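Local structure of pyruvate kinase 1 (Trypanosoma brucei brucei, 4KCT) at residues 25-30 with 333-338; 42-47 with 339-344; 297-302 with 326-331. The protein catalyses the last step of glycolysis, phosphoryl transfer from phosphoenolpyruvate to ADP to give pyruvate and ATP, and also has an intrinsic oxaloacetate decarboxylase activity. All blocks are in the same frame, centred on the assembly; numbering follows the deposited sequence.

Interaction 1 (25-30 with 333-338)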
loop_
_atom_site.group_PDB
_atom_site.type_symbol
_atom_site.label_atom_id
_atom_site.label_comp_id
_atom_site.label_asym_id
_atom_site.label_seq_id
_atom_site.Cartn_x
_atom_site.Cartn_y
_atom_site.Cartn_z
ATOM N N VAL A 25 7.119 25.535 24.228
ATOM C CA VAL A 25 7.164 25.656 25.676
ATOM C C VAL A 25 8.496 26.345 26.042
ATOM O O VAL A 25 9.547 25.916 25.596
ATOM C CB VAL A 25 7.156 24.239 26.308
ATOM C CG1 VAL A 25 7.266 24.301 27.809
ATOM C CG2 VAL A 25 5.904 23.473 25.886
ATOM N N CYS A 26 8.427 27.454 26.768
ATOM C CA CYS A 26 9.634 28.198 27.189
ATOM C C CYS A 26 9.775 28.160 28.689
ATOM O O CYS A 26 8.830 28.482 29.415
ATOM C CB CYS A 26 9.536 29.662 26.759
ATOM S SG CYS A 26 9.367 29.844 24.975
ATOM N N THR A 27 10.972 27.819 29.148
ATOM C CA THR A 27 11.330 27.939 30.558
ATOM C C THR A 27 11.640 29.375 30.951
ATOM O O THR A 27 12.403 30.069 30.264
ATOM C CB THR A 27 12.538 27.057 30.891
ATOM O OG1 THR A 27 12.293 25.749 30.387
ATOM C CG2 THR A 27 12.759 26.983 32.436
ATOM N N ILE A 28 11.043 29.822 32.058
ATOM C CA ILE A 28 11.226 31.184 32.520
ATOM C C ILE A 28 12.387 31.245 33.538
ATOM O O ILE A 28 12.598 30.312 34.312
ATOM C CB ILE A 28 9.940 31.735 33.151
ATOM C CG1 ILE A 28 8.752 31.545 32.180
ATOM C CG2 ILE A 28 10.113 33.219 33.523
ATOM C CD1 ILE A 28 9.030 32.004 30.742
ATOM N N GLY A 29 13.190 32.294 33.446
ATOM C CA GLY A 29 14.325 32.479 34.364
ATOM C C GLY A 29 14.728 33.934 34.336
ATOM O O GLY A 29 13.985 34.762 33.818
ATOM N N PRO A 30 15.917 34.257 34.879
ATOM C CA PRO A 30 16.318 35.658 34.984
ATOM C C PRO A 30 16.305 36.396 33.639
ATOM O O PRO A 30 16.058 37.581 33.615
ATOM C CB PRO A 30 17.751 35.594 35.553
ATOM C CG PRO A 30 18.152 34.156 35.503
ATOM C CD PRO A 30 16.900 33.337 35.467
ATOM N N GLU A 333 18.049 28.108 27.066
ATOM C CA GLU A 333 17.950 29.092 25.946
ATOM C C GLU A 333 17.076 30.310 26.298
ATOM O O GLU A 333 17.337 31.436 25.832
ATOM C CB GLU A 333 17.408 28.418 24.666
ATOM C CG GLU A 333 18.219 27.205 24.177
ATOM C CD GLU A 333 17.588 25.860 24.582
ATOM O OE1 GLU A 333 17.200 25.701 25.755
ATOM O OE2 GLU A 333 17.560 24.932 23.750
ATOM N N THR A 334 15.940 30.066 26.945
ATOM C CA THR A 334 15.071 31.184 27.363
ATOM C C THR A 334 15.220 31.576 28.837
ATOM O O THR A 334 14.909 32.698 29.207
ATOM C CB THR A 334 13.575 30.917 27.056
ATOM O OG1 THR A 334 13.187 29.665 27.649
ATOM C CG2 THR A 334 13.347 30.856 25.518
ATOM N N ALA A 335 15.555 30.612 29.689
ATOM C CA ALA A 335 15.645 30.890 31.112
ATOM C C ALA A 335 16.843 31.814 31.383
ATOM O O ALA A 335 16.732 32.779 32.128
ATOM C CB ALA A 335 15.792 29.600 31.915
ATOM N N LYS A 336 17.991 31.503 30.795
ATOM C CA LYS A 336 19.203 32.265 31.117
ATOM C C LYS A 336 20.027 32.722 29.926
ATOM O O LYS A 336 21.046 33.336 30.100
ATOM C CB LYS A 336 20.066 31.523 32.111
ATOM C CG LYS A 336 20.585 30.196 31.627
ATOM C CD LYS A 336 21.149 29.389 32.794
ATOM C CE LYS A 336 22.257 28.444 32.335
ATOM N NZ LYS A 336 22.011 27.899 30.961
ATOM N N GLY A 337 19.511 32.546 28.730
ATOM C CA GLY A 337 20.260 32.917 27.562
ATOM C C GLY A 337 20.269 34.403 27.257
ATOM O O GLY A 337 19.494 35.195 27.827
ATOM N N LYS A 338 21.110 34.760 26.301
ATOM C CA LYS A 338 21.308 36.135 25.880
ATOM C C LYS A 338 20.292 36.545 24.803
ATOM O O LYS A 338 20.126 37.719 24.534
ATOM C CB LYS A 338 22.729 36.261 25.325
ATOM C CG LYS A 338 23.284 37.665 25.227
ATOM C CD LYS A 338 24.783 37.587 24.952
ATOM C CE LYS A 338 25.294 38.834 24.259
ATOM N NZ LYS A 338 26.715 38.648 23.849
#
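Thr334 holds its hydroxyl in the crowded position between its own backbone N and carbonyl carbon (chi1 54°), which turns OG1 to the chain of 25-30 and leaves the methyl CG2 anti to the carbonyl carbon, lying over Cys26. Thr27 is set the other way: its OG1 is anti to the carbonyl carbon (chi1 -50°) and its methyl anti to the backbone N. Thr334 OG1 donates to Thr27 O at 2.8 Å, in the plane of that carbonyl and on a lone pair, with a C=O···O angle of 128°. The same hydroxyl also makes a weak hydrogen bond with Ser331 O, one turn back, so the side chain ties the short helix 332-335 to the end of barrel strand 23-27. Apolar atoms flank this bond. Thr334 CG2 packs alongside Cys26 SG at 4.1 Å, while the methyls Thr27 CG2 and Ala335 CB meet tip to tip at 4.0 Å. Thr27 OG1 turns to other partners, Leu330 O on the adjoining strand and Arg50 NH1. Beyond the strand the chain passes close over the helix end: the CA atoms of Gly29 and Ala335 are 3.9 Å apart, and a CB on Gly29 would collide with Ala335 O. Pro30 then sets CD 3.4 Å from Ala335 O. Outside the pair, Thr32 OG1 bonds both Gly29 N and Thr334 O, fastening the loop to the helix end. The contact sits at the C-terminal mouth of the (βα)8 barrel, beside the seam where the first strand pairs with the eighth; the side chain of Thr27 lies about 8 Å from both the bound pyruvate and a potassium ion. A buried carbonyl gripped in plane by a helix hydroxyl, with methyls alongside, is consistent with a fixed strand end.

Interaction 2 (42-47 with 339-344)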
loop_
_atom_site.group_PDB
_atom_site.type_symbol
_atom_site.label_atom_id
_atom_site.label_comp_id
_atom_site.label_asym_id
_atom_site.label_seq_id
_atom_site.Cartn_x
_atom_site.Cartn_y
_atom_site.Cartn_z
ATOM N N MET A 42 5.914 35.963 24.365
ATOM C CA MET A 42 4.602 35.601 23.835
ATOM C C MET A 42 4.460 36.053 22.377
ATOM O O MET A 42 4.046 35.276 21.512
ATOM C CB MET A 42 3.505 36.227 24.689
ATOM C CG MET A 42 3.376 35.549 26.042
ATOM S SD MET A 42 2.385 36.508 27.198
ATOM C CE MET A 42 2.712 35.573 28.706
ATOM N N LYS A 43 4.858 37.284 22.091
ATOM C CA LYS A 43 4.815 37.760 20.705
ATOM C C LYS A 43 5.710 36.929 19.830
ATOM O O LYS A 43 5.418 36.714 18.675
ATOM C CB LYS A 43 5.228 39.225 20.618
ATOM C CG LYS A 43 4.183 40.168 21.175
ATOM C CD LYS A 43 4.808 41.538 21.409
ATOM C CE LYS A 43 3.758 42.601 21.585
ATOM N NZ LYS A 43 4.423 43.935 21.604
ATOM N N SER A 44 6.801 36.433 20.390
ATOM C CA SER A 44 7.749 35.640 19.606
ATOM C C SER A 44 7.238 34.223 19.316
ATOM O O SER A 44 7.721 33.560 18.372
ATOM C CB SER A 44 9.108 35.572 20.309
ATOM O OG SER A 44 9.702 36.859 20.399
ATOM N N GLY A 45 6.323 33.734 20.156
ATOM C CA GLY A 45 5.690 32.425 19.924
ATOM C C GLY A 45 5.607 31.461 21.101
ATOM O O GLY A 45 5.191 30.300 20.938
ATOM N N MET A 46 5.859 31.940 22.313
ATOM C CA MET A 46 5.682 31.073 23.481
ATOM C C MET A 46 4.192 30.781 23.675
ATOM O O MET A 46 3.395 31.710 23.706
ATOM C CB MET A 46 6.194 31.744 24.746
ATOM C CG MET A 46 5.876 30.915 25.985
ATOM S SD MET A 46 6.475 31.605 27.572
ATOM C CE MET A 46 5.466 33.078 27.733
ATOM N N SER A 47 3.828 29.504 23.806
ATOM C CA SER A 47 2.451 29.112 24.175
ATOM C C SER A 47 2.316 28.678 25.629
ATOM O O SER A 47 1.215 28.703 26.177
ATOM C CB SER A 47 1.946 27.976 23.272
ATOM O OG SER A 47 1.707 28.476 21.964
ATOM N N TYR A 339 19.686 35.566 24.120
ATOM C CA TYR A 339 18.846 35.858 22.972
ATOM C C TYR A 339 17.481 35.152 23.062
ATOM O O TYR A 339 17.095 34.442 22.129
ATOM C CB TYR A 339 19.547 35.441 21.654
ATOM C CG TYR A 339 20.896 36.093 21.437
ATOM C CD1 TYR A 339 20.987 37.399 20.954
ATOM C CD2 TYR A 339 22.078 35.396 21.687
ATOM C CE1 TYR A 339 22.223 38.009 20.762
ATOM C CE2 TYR A 339 23.312 35.989 21.481
ATOM C CZ TYR A 339 23.372 37.300 21.030
ATOM O OH TYR A 339 24.588 37.890 20.822
ATOM N N PRO A 340 16.727 35.405 24.152
ATOM C CA PRO A 340 15.503 34.630 24.400
ATOM C C PRO A 340 14.421 34.851 23.331
ATOM O O PRO A 340 13.813 33.887 22.881
ATOM C CB PRO A 340 15.022 35.134 25.781
ATOM C CG PRO A 340 15.765 36.418 26.011
ATOM C CD PRO A 340 17.093 36.237 25.309
ATOM N N ASN A 341 14.263 36.079 22.837
ATOM C CA ASN A 341 13.275 36.321 21.758
ATOM C C ASN A 341 13.709 35.707 20.428
ATOM O O ASN A 341 12.905 35.095 19.737
ATOM C CB ASN A 341 12.989 37.811 21.579
ATOM C CG ASN A 341 12.415 38.435 22.829
ATOM O OD1 ASN A 341 11.638 37.804 23.532
ATOM N ND2 ASN A 341 12.926 39.622 23.200
ATOM N N GLU A 342 14.988 35.842 20.088
ATOM C CA GLU A 342 15.472 35.367 18.790
ATOM C C GLU A 342 15.404 33.817 18.742
ATOM O O GLU A 342 15.191 33.250 17.680
ATOM C CB GLU A 342 16.918 35.815 18.530
ATOM C CG GLU A 342 17.070 37.319 18.270
ATOM C CD GLU A 342 17.141 38.138 19.558
ATOM O OE1 GLU A 342 17.099 37.567 20.661
ATOM O OE2 GLU A 342 17.151 39.381 19.466
ATOM N N VAL A 343 15.719 33.160 19.857
ATOM C CA VAL A 343 15.680 31.692 19.883
ATOM C C VAL A 343 14.244 31.172 19.677
ATOM O O VAL A 343 14.017 30.279 18.853
ATOM C CB VAL A 343 16.375 31.068 21.136
ATOM C CG1 VAL A 343 15.614 31.367 22.405
ATOM C CG2 VAL A 343 16.503 29.552 20.976
ATOM N N VAL A 344 13.272 31.840 20.294
ATOM C CA VAL A 344 11.869 31.458 20.100
ATOM C C VAL A 344 11.419 31.729 18.663
ATOM O O VAL A 344 10.747 30.908 18.049
ATOM C CB VAL A 344 10.942 32.155 21.099
ATOM C CG1 VAL A 344 9.473 31.949 20.699
ATOM C CG2 VAL A 344 11.221 31.636 22.530
#
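Val344 forms the tight side of this contact. With CG1 anti to its backbone N (chi1 169°), that methyl is driven into the end of helix 35-44, 3.3 Å from Ser44 O and 3.7 Å from Ser44 CB. It also lies over the turn that follows, 3.7 Å from Gly45 N. The turn is a Schellman motif in which Gly45 breaks the helix and sends the chain on to Met46 and the second barrel strand. Gly45 takes backbone angles (phi 133°) that would crowd any CB against the preceding carbonyl, and its bare backbone lies under the Val344 methyl. The other side is looser and more polar, among partly exposed residues. There Ser44 OG approaches the side of Asn341, 3.6 Å from CB and 3.8 Å from OD1. The hydroxyl is engaged with Asn40 O, in the preceding turn of its own helix, and with Gln345 NE2, the neighbour of Val344. Val344 and Asn341, one turn apart on helix 340-356, thus clasp Ser44 between them. This is packing of the first barrel helix against the last, the two neighbours that meet where the ring of helices around the barrel closes. Between the two segments the chemistry is van der Waals contact, a methyl fitted to a helix C-terminus, and a polar link is added by the adjoining Gln345.

Interaction 3 (297-302 with 326-331). With PYR (pyruvic acid), chain E.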
loop_
_atom_site.group_PDB
_atom_site.type_symbol
_atom_site.label_atom_id
_atom_site.label_comp_id
_atom_site.label_asym_id
_atom_site.label_seq_id
_atom_site.Cartn_x
_atom_site.Cartn_y
_atom_site.Cartn_z
ATOM N N THR A 297 14.942 19.636 25.513
ATOM C CA THR A 297 16.311 19.650 26.044
ATOM C C THR A 297 17.383 19.755 24.963
ATOM O O THR A 297 17.458 18.925 24.040
ATOM C CB THR A 297 16.596 18.484 27.011
ATOM O OG1 THR A 297 15.715 18.586 28.140
ATOM C CG2 THR A 297 18.069 18.558 27.491
ATOM N N GLN A 298 18.103 20.867 25.006
ATOM C CA GLN A 298 19.198 21.162 24.077
ATOM C C GLN A 298 18.813 21.266 22.615
ATOM O O GLN A 298 19.699 21.259 21.740
ATOM C CB GLN A 298 20.366 20.189 24.266
ATOM C CG GLN A 298 21.045 20.312 25.642
ATOM C CD GLN A 298 22.273 19.406 25.754
ATOM O OE1 GLN A 298 22.302 18.329 25.178
ATOM N NE2 GLN A 298 23.357 19.946 26.319
ATOM N N MET A 299 17.562 21.630 22.353
ATOM C CA MET A 299 17.128 21.723 20.976
ATOM C C MET A 299 17.840 22.840 20.224
ATOM O O MET A 299 18.178 22.674 19.074
ATOM C CB MET A 299 15.606 21.872 20.881
ATOM C CG MET A 299 14.883 20.747 21.628
ATOM S SD MET A 299 13.274 20.404 20.897
ATOM C CE MET A 299 13.713 19.513 19.410
ATOM N N LEU A 300 18.030 23.995 20.882
ATOM C CA LEU A 300 18.700 25.131 20.257
ATOM C C LEU A 300 19.764 25.681 21.219
ATOM O O LEU A 300 19.987 26.888 21.289
ATOM C CB LEU A 300 17.676 26.239 19.904
ATOM C CG LEU A 300 16.721 25.919 18.726
ATOM C CD1 LEU A 300 15.646 27.008 18.620
ATOM C CD2 LEU A 300 17.500 25.820 17.406
ATOM N N GLU A 301 20.488 24.767 21.847
ATOM C CA GLU A 301 21.339 25.062 22.992
ATOM C C GLU A 301 22.342 26.210 22.721
ATOM O O GLU A 301 22.556 27.080 23.562
ATOM C CB GLU A 301 22.092 23.788 23.395
ATOM C CG GLU A 301 22.898 23.908 24.675
ATOM C CD GLU A 301 22.037 24.201 25.882
ATOM O OE1 GLU A 301 22.596 24.642 26.909
ATOM O OE2 GLU A 301 20.816 23.955 25.829
ATOM N N SER A 302 23.000 26.165 21.579
ATOM C CA SER A 302 24.087 27.112 21.326
ATOM C C SER A 302 23.545 28.548 21.278
ATOM O O SER A 302 24.307 29.515 21.434
ATOM C CB SER A 302 24.784 26.785 20.020
ATOM O OG SER A 302 23.950 27.108 18.911
ATOM N N ASP A 326 3.865 17.276 19.272
ATOM C CA ASP A 326 3.006 18.478 19.313
ATOM C C ASP A 326 3.836 19.723 19.609
ATOM O O ASP A 326 3.642 20.778 18.978
ATOM C CB ASP A 326 1.881 18.337 20.358
ATOM C CG ASP A 326 0.931 17.165 20.053
ATOM O OD1 ASP A 326 1.338 15.995 20.356
ATOM O OD2 ASP A 326 -0.280 17.428 19.682
ATOM N N CYS A 327 4.732 19.599 20.581
ATOM C CA CYS A 327 5.459 20.724 21.144
ATOM C C CYS A 327 6.944 20.466 21.086
ATOM O O CYS A 327 7.401 19.327 21.264
ATOM C CB CYS A 327 5.117 20.920 22.632
ATOM S SG CYS A 327 3.376 21.169 22.949
ATOM N N VAL A 328 7.690 21.567 21.066
ATOM C CA VAL A 328 9.091 21.556 21.323
ATOM C C VAL A 328 9.384 22.543 22.449
ATOM O O VAL A 328 8.582 23.428 22.745
ATOM C CB VAL A 328 9.898 21.951 20.048
ATOM C CG1 VAL A 328 9.885 20.780 19.056
ATOM C CG2 VAL A 328 9.276 23.166 19.377
ATOM N N MET A 329 10.479 22.330 23.146
ATOM C CA MET A 329 10.671 23.025 24.399
ATOM C C MET A 329 12.032 23.690 24.444
ATOM O O MET A 329 12.989 23.235 23.777
ATOM C CB MET A 329 10.527 22.071 25.566
ATOM C CG MET A 329 10.642 22.761 26.916
ATOM S SD MET A 329 10.124 21.633 28.212
ATOM C CE MET A 329 11.710 21.338 29.021
ATOM N N LEU A 330 12.085 24.820 25.138
ATOM C CA LEU A 330 13.335 25.529 25.402
ATOM C C LEU A 330 13.576 25.595 26.918
ATOM O O LEU A 330 12.625 25.763 27.717
ATOM C CB LEU A 330 13.273 26.950 24.777
ATOM C CG LEU A 330 13.086 26.963 23.249
ATOM C CD1 LEU A 330 12.649 28.355 22.786
ATOM C CD2 LEU A 330 14.372 26.541 22.530
ATOM N N SER A 331 14.833 25.414 27.313
ATOM C CA SER A 331 15.188 25.430 28.729
ATOM C C SER A 331 16.099 26.600 29.028
ATOM O O SER A 331 15.634 27.757 29.024
ATOM C CB SER A 331 15.801 24.091 29.141
ATOM O OG SER A 331 14.804 23.084 28.996
HETATM C C PYR E . 15.507 16.630 31.005
HETATM O O PYR E . 15.725 16.769 29.770
HETATM O OXT PYR E . 16.108 15.728 31.656
HETATM C CA PYR E . 14.442 17.441 31.672
HETATM O O3 PYR E . 14.243 17.334 32.895
HETATM C CB PYR E . 13.534 18.304 30.833
HETATM O O HOH W 1 14.293 22.113 26.427
HETATM O O HOH W 2 15.988 20.822 29.953
HETATM O O HOH W 3 15.746 23.003 24.173
#
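Thr297 OG1 donates to PYR O in a very short hydrogen bond of 2.4 Å. A second direct bond holds the loop from outside the pair, Glu333 OE2 being hydrogen-bonded to Leu300 N. Water joins the two segments. One water accepts from Thr297 N and bonds Ser331 OG; a second donates to Thr297 OG1 and lies 2.7 Å from Ser331 OG. A third accepts from Met299 N and lies 2.8 Å from Met329 O, to which it can donate, though it has more acceptors in reach than protons. Apolar contact begins at the ligand, where the terminal methyl Met329 CE is 4.0 Å from PYR CB, and continues deeper, toward the outer helices. Met299, its chain bent at chi3 (75°), crosses Val328 at about a right angle with SD 3.8 Å from CB, and Leu300 CD1 touches Leu330 CD2 at 4.1 Å. The loop after strand seven here meets strand eight; pyruvate sits at their C-terminal ends, the usual place of a TIM-barrel active site. Accepting from a water while donating to the carboxylate, the threonine hydroxyl is probably polarised, which would strengthen its hold on that oxygen.

All three contacts are largely buried within the TIM barrel and gather around the seam between its last and first strands. Interactions 1 and 3 share it directly, Val25 O probably bonding Leu330 N. Interaction 2 lies mainly in the helix layer, though 42-47 leads into the second barrel strand; Val344 CG2 touches both Cys26 SG and Leu330 CD1. The first two reach more open rims, at Pro30 and at Ser44 with Asn341. Chemistry follows place: among the helices, 42-47 with 339-344 relies on methyl packing; at the strand end, 25-30 with 333-338 adds a direct hydroxyl-carbonyl bond; at the catalytic mouth, 297-302 with 326-331 combines apolar packing with bridges of water and pyruvate.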